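Local coordinates for protein arylsulfatase (Pseudoalteromonas sp. MB47, PDB 7AJ0) that probably hydrolyses sulfate esters of fucoidan, a sulfated polysaccharide, as a calcium-binding exo-acting sulfatase that assembles into a hexamer, at residues P22-A27 / D392-N397. Sequence-based numbering, arbitrary orientation.
Sequences PNMEPA and DELPSN
The CG of N23 sits between the backbone N and the carbonyl carbon (chi1 70°), which places ND2 beside the carbonyl of P395 and the CA of S396. The CG of M24 is instead anti to the carbonyl carbon, beside the backbone N (chi1 -54°), and bends at chi2 and chi3 bring SD round to L394. This is a loop-to-loop contact on the sulfatase fold of the alkaline phosphatase clan. It ties the N-terminal segment, ahead of helix 31-48, to the loop that follows helix 377-387. The backbones are nearest at N23 and S396, whose CA atoms are 6.2 Å apart.

N23 is buried, and its ND2 lies 3.1 Å from the carbonyl O of P395. The CA of S396 is 3.6 Å from ND2 of N23. The clear hydrogen bond of this ND2 goes to the backbone O of M398, just beyond the 392-397 segment, and backbone hydrogen bonds pair N23 and E25 with F400. Replacing N23 by an alanine would probably leave the carbonyl of M398 without this donor and open a gap beside S396.

The apolar part is small. The side chains of M24 and L394 cross at about a right angle. Both touch M382 of helix 377-387, and L394, which is buried, also reaches Y381 and L385 of that helix and L144 of helix 141-146. The sulfur SD of M24 lies 4.0 Å from the methyl CD1 of L394.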
ATOM      1  N   PRO A  22     -19.167  27.243  36.245  1.00 28.85           N
ATOM      2  CA  PRO A  22     -19.775  26.321  35.269  1.00 28.75           C
ATOM      3  C   PRO A  22     -19.272  26.475  33.843  1.00 28.22           C
ATOM      4  O   PRO A  22     -19.270  25.491  33.090  1.00 27.92           O
ATOM      5  CB  PRO A  22     -21.273  26.656  35.362  1.00 29.56           C
ATOM      6  CG  PRO A  22     -21.451  27.200  36.731  1.00 30.08           C
ATOM      7  CD  PRO A  22     -20.186  27.951  37.046  1.00 29.68           C
ATOM      8  N   ASN A  23     -18.855  27.673  33.439  1.00 28.16           N
ATOM      9  CA  ASN A  23     -18.452  27.929  32.065  1.00 27.76           C
ATOM     10  C   ASN A  23     -16.946  27.798  31.851  1.00 27.03           C
ATOM     11  O   ASN A  23     -16.432  28.282  30.835  1.00 26.74           O
ATOM     12  CB  ASN A  23     -18.904  29.328  31.639  1.00 28.19           C
ATOM     13  CG  ASN A  23     -18.125  30.426  32.339  1.00 28.19           C
ATOM     14  OD1 ASN A  23     -17.784  30.304  33.515  1.00 28.23           O
ATOM     15  ND2 ASN A  23     -17.829  31.498  31.615  1.00 28.31           N
ATOM     16  N   MET A  24     -16.232  27.163  32.778  1.00 26.78           N
ATOM     17  CA  MET A  24     -14.785  27.023  32.707  1.00 26.17           C
ATOM     18  C   MET A  24     -14.413  25.548  32.640  1.00 25.80           C
ATOM     19  O   MET A  24     -15.013  24.717  33.328  1.00 26.05           O
ATOM     20  CB  MET A  24     -14.101  27.657  33.926  1.00 26.27           C
ATOM     21  CG  MET A  24     -14.472  29.101  34.187  1.00 28.52           C
ATOM     22  SD  MET A  24     -13.575  30.267  33.151  1.00 27.29           S
ATOM     23  CE  MET A  24     -11.906  30.083  33.783  1.00 30.87           C
ATOM     24  N   GLU A  25     -13.419  25.228  31.822  1.00 25.24           N
ATOM     25  CA  GLU A  25     -12.931  23.859  31.760  1.00 24.91           C
ATOM     26  C   GLU A  25     -12.555  23.389  33.162  1.00 25.01           C
ATOM     27  O   GLU A  25     -11.765  24.059  33.842  1.00 24.96           O
ATOM     28  CB  GLU A  25     -11.720  23.761  30.831  1.00 24.34           C
ATOM     29  CG  GLU A  25     -11.134  22.354  30.706  1.00 24.02           C
ATOM     30  CD  GLU A  25     -12.085  21.362  30.051  1.00 47.61           C
ATOM     31  OE1 GLU A  25     -13.076  21.798  29.427  1.00 44.15           O
ATOM     32  OE2 GLU A  25     -11.839  20.141  30.161  1.00 52.07           O
ATOM     33  N   PRO A  26     -13.102  22.269  33.637  1.00 25.19           N
ATOM     34  CA  PRO A  26     -12.707  21.769  34.960  1.00 25.33           C
ATOM     35  C   PRO A  26     -11.204  21.552  35.039  1.00 24.88           C
ATOM     36  O   PRO A  26     -10.563  21.162  34.063  1.00 27.97           O
ATOM     37  CB  PRO A  26     -13.475  20.448  35.086  1.00 25.88           C
ATOM     38  CG  PRO A  26     -14.650  20.611  34.181  1.00 25.81           C
ATOM     39  CD  PRO A  26     -14.162  21.444  33.026  1.00 25.38           C
ATOM     40  N   ALA A  27     -10.645  21.813  36.218  1.00 25.03           N
ATOM     41  CA  ALA A  27      -9.214  21.701  36.445  1.00 24.71           C
ATOM     42  C   ALA A  27      -8.944  20.817  37.654  1.00 24.95           C
ATOM     43  O   ALA A  27      -9.781  20.687  38.550  1.00 25.43           O
ATOM     44  CB  ALA A  27      -8.568  23.079  36.662  1.00 24.70           C
ATOM     45  N   ASP A 392     -12.124  36.917  36.561  1.00 32.99           N
ATOM     46  CA  ASP A 392     -13.532  37.131  36.882  1.00 31.54           C
ATOM     47  C   ASP A 392     -14.256  38.001  35.859  1.00 29.53           C
ATOM     48  O   ASP A 392     -15.474  38.184  35.984  1.00 30.13           O
ATOM     49  CB  ASP A 392     -13.669  37.761  38.274  1.00 33.25           C
ATOM     50  CG  ASP A 392     -13.134  39.186  38.333  1.00 45.86           C
ATOM     51  OD1 ASP A 392     -12.602  39.683  37.316  1.00 47.47           O
ATOM     52  OD2 ASP A 392     -13.249  39.813  39.408  1.00 52.57           O
ATOM     53  N   GLU A 393     -13.552  38.536  34.864  1.00 29.21           N
ATOM     54  CA  GLU A 393     -14.153  39.386  33.846  1.00 29.54           C
ATOM     55  C   GLU A 393     -14.640  38.610  32.628  1.00 29.20           C
ATOM     56  O   GLU A 393     -15.139  39.226  31.680  1.00 29.48           O
ATOM     57  CB  GLU A 393     -13.145  40.453  33.396  1.00 29.46           C
ATOM     58  CG  GLU A 393     -12.764  41.455  34.479  1.00 29.96           C
ATOM     59  CD  GLU A 393     -13.894  42.415  34.817  1.00 36.76           C
ATOM     60  OE1 GLU A 393     -14.563  42.901  33.882  1.00 40.08           O
ATOM     61  OE2 GLU A 393     -14.115  42.680  36.019  1.00 48.96           O
ATOM     62  N   LEU A 394     -14.518  37.288  32.626  1.00 28.68           N
ATOM     63  CA  LEU A 394     -14.890  36.508  31.446  1.00 28.35           C
ATOM     64  C   LEU A 394     -16.408  36.372  31.363  1.00 28.95           C
ATOM     65  O   LEU A 394     -17.047  36.032  32.364  1.00 29.29           O
ATOM     66  CB  LEU A 394     -14.246  35.127  31.492  1.00 27.65           C
ATOM     67  CG  LEU A 394     -12.737  35.045  31.260  1.00 27.01           C
ATOM     68  CD1 LEU A 394     -12.271  33.602  31.392  1.00 33.75           C
ATOM     69  CD2 LEU A 394     -12.359  35.601  29.901  1.00 26.84           C
ATOM     70  N   PRO A 395     -17.012  36.612  30.198  1.00 29.13           N
ATOM     71  CA  PRO A 395     -18.475  36.497  30.096  1.00 29.77           C
ATOM     72  C   PRO A 395     -18.950  35.089  30.429  1.00 29.58           C
ATOM     73  O   PRO A 395     -18.321  34.095  30.062  1.00 28.92           O
ATOM     74  CB  PRO A 395     -18.765  36.866  28.634  1.00 29.87           C
ATOM     75  CG  PRO A 395     -17.467  36.683  27.914  1.00 29.11           C
ATOM     76  CD  PRO A 395     -16.390  36.988  28.913  1.00 28.82           C
ATOM     77  N   SER A 396     -20.086  35.016  31.124  1.00 30.23           N
ATOM     78  CA  SER A 396     -20.585  33.755  31.653  1.00 30.18           C
ATOM     79  C   SER A 396     -21.381  32.941  30.643  1.00 30.21           C
ATOM     80  O   SER A 396     -21.687  31.774  30.917  1.00 30.09           O
ATOM     81  CB  SER A 396     -21.458  34.025  32.883  1.00 30.93           C
ATOM     82  OG  SER A 396     -20.753  34.798  33.836  1.00 30.99           O
ATOM     83  N   ASN A 397     -21.729  33.516  29.495  1.00 30.42           N
ATOM     84  CA  ASN A 397     -22.468  32.802  28.463  1.00 30.51           C
ATOM     85  C   ASN A 397     -21.558  32.069  27.486  1.00 29.72           C
ATOM     86  O   ASN A 397     -22.059  31.444  26.546  1.00 29.76           O
ATOM     87  CB  ASN A 397     -23.363  33.780  27.694  1.00 31.25           C
ATOM     88  CG  ASN A 397     -22.569  34.835  26.951  1.00 31.08           C
ATOM     89  OD1 ASN A 397     -21.907  35.674  27.562  1.00 31.03           O
ATOM     90  ND2 ASN A 397     -22.636  34.802  25.627  1.00 31.04           N
TER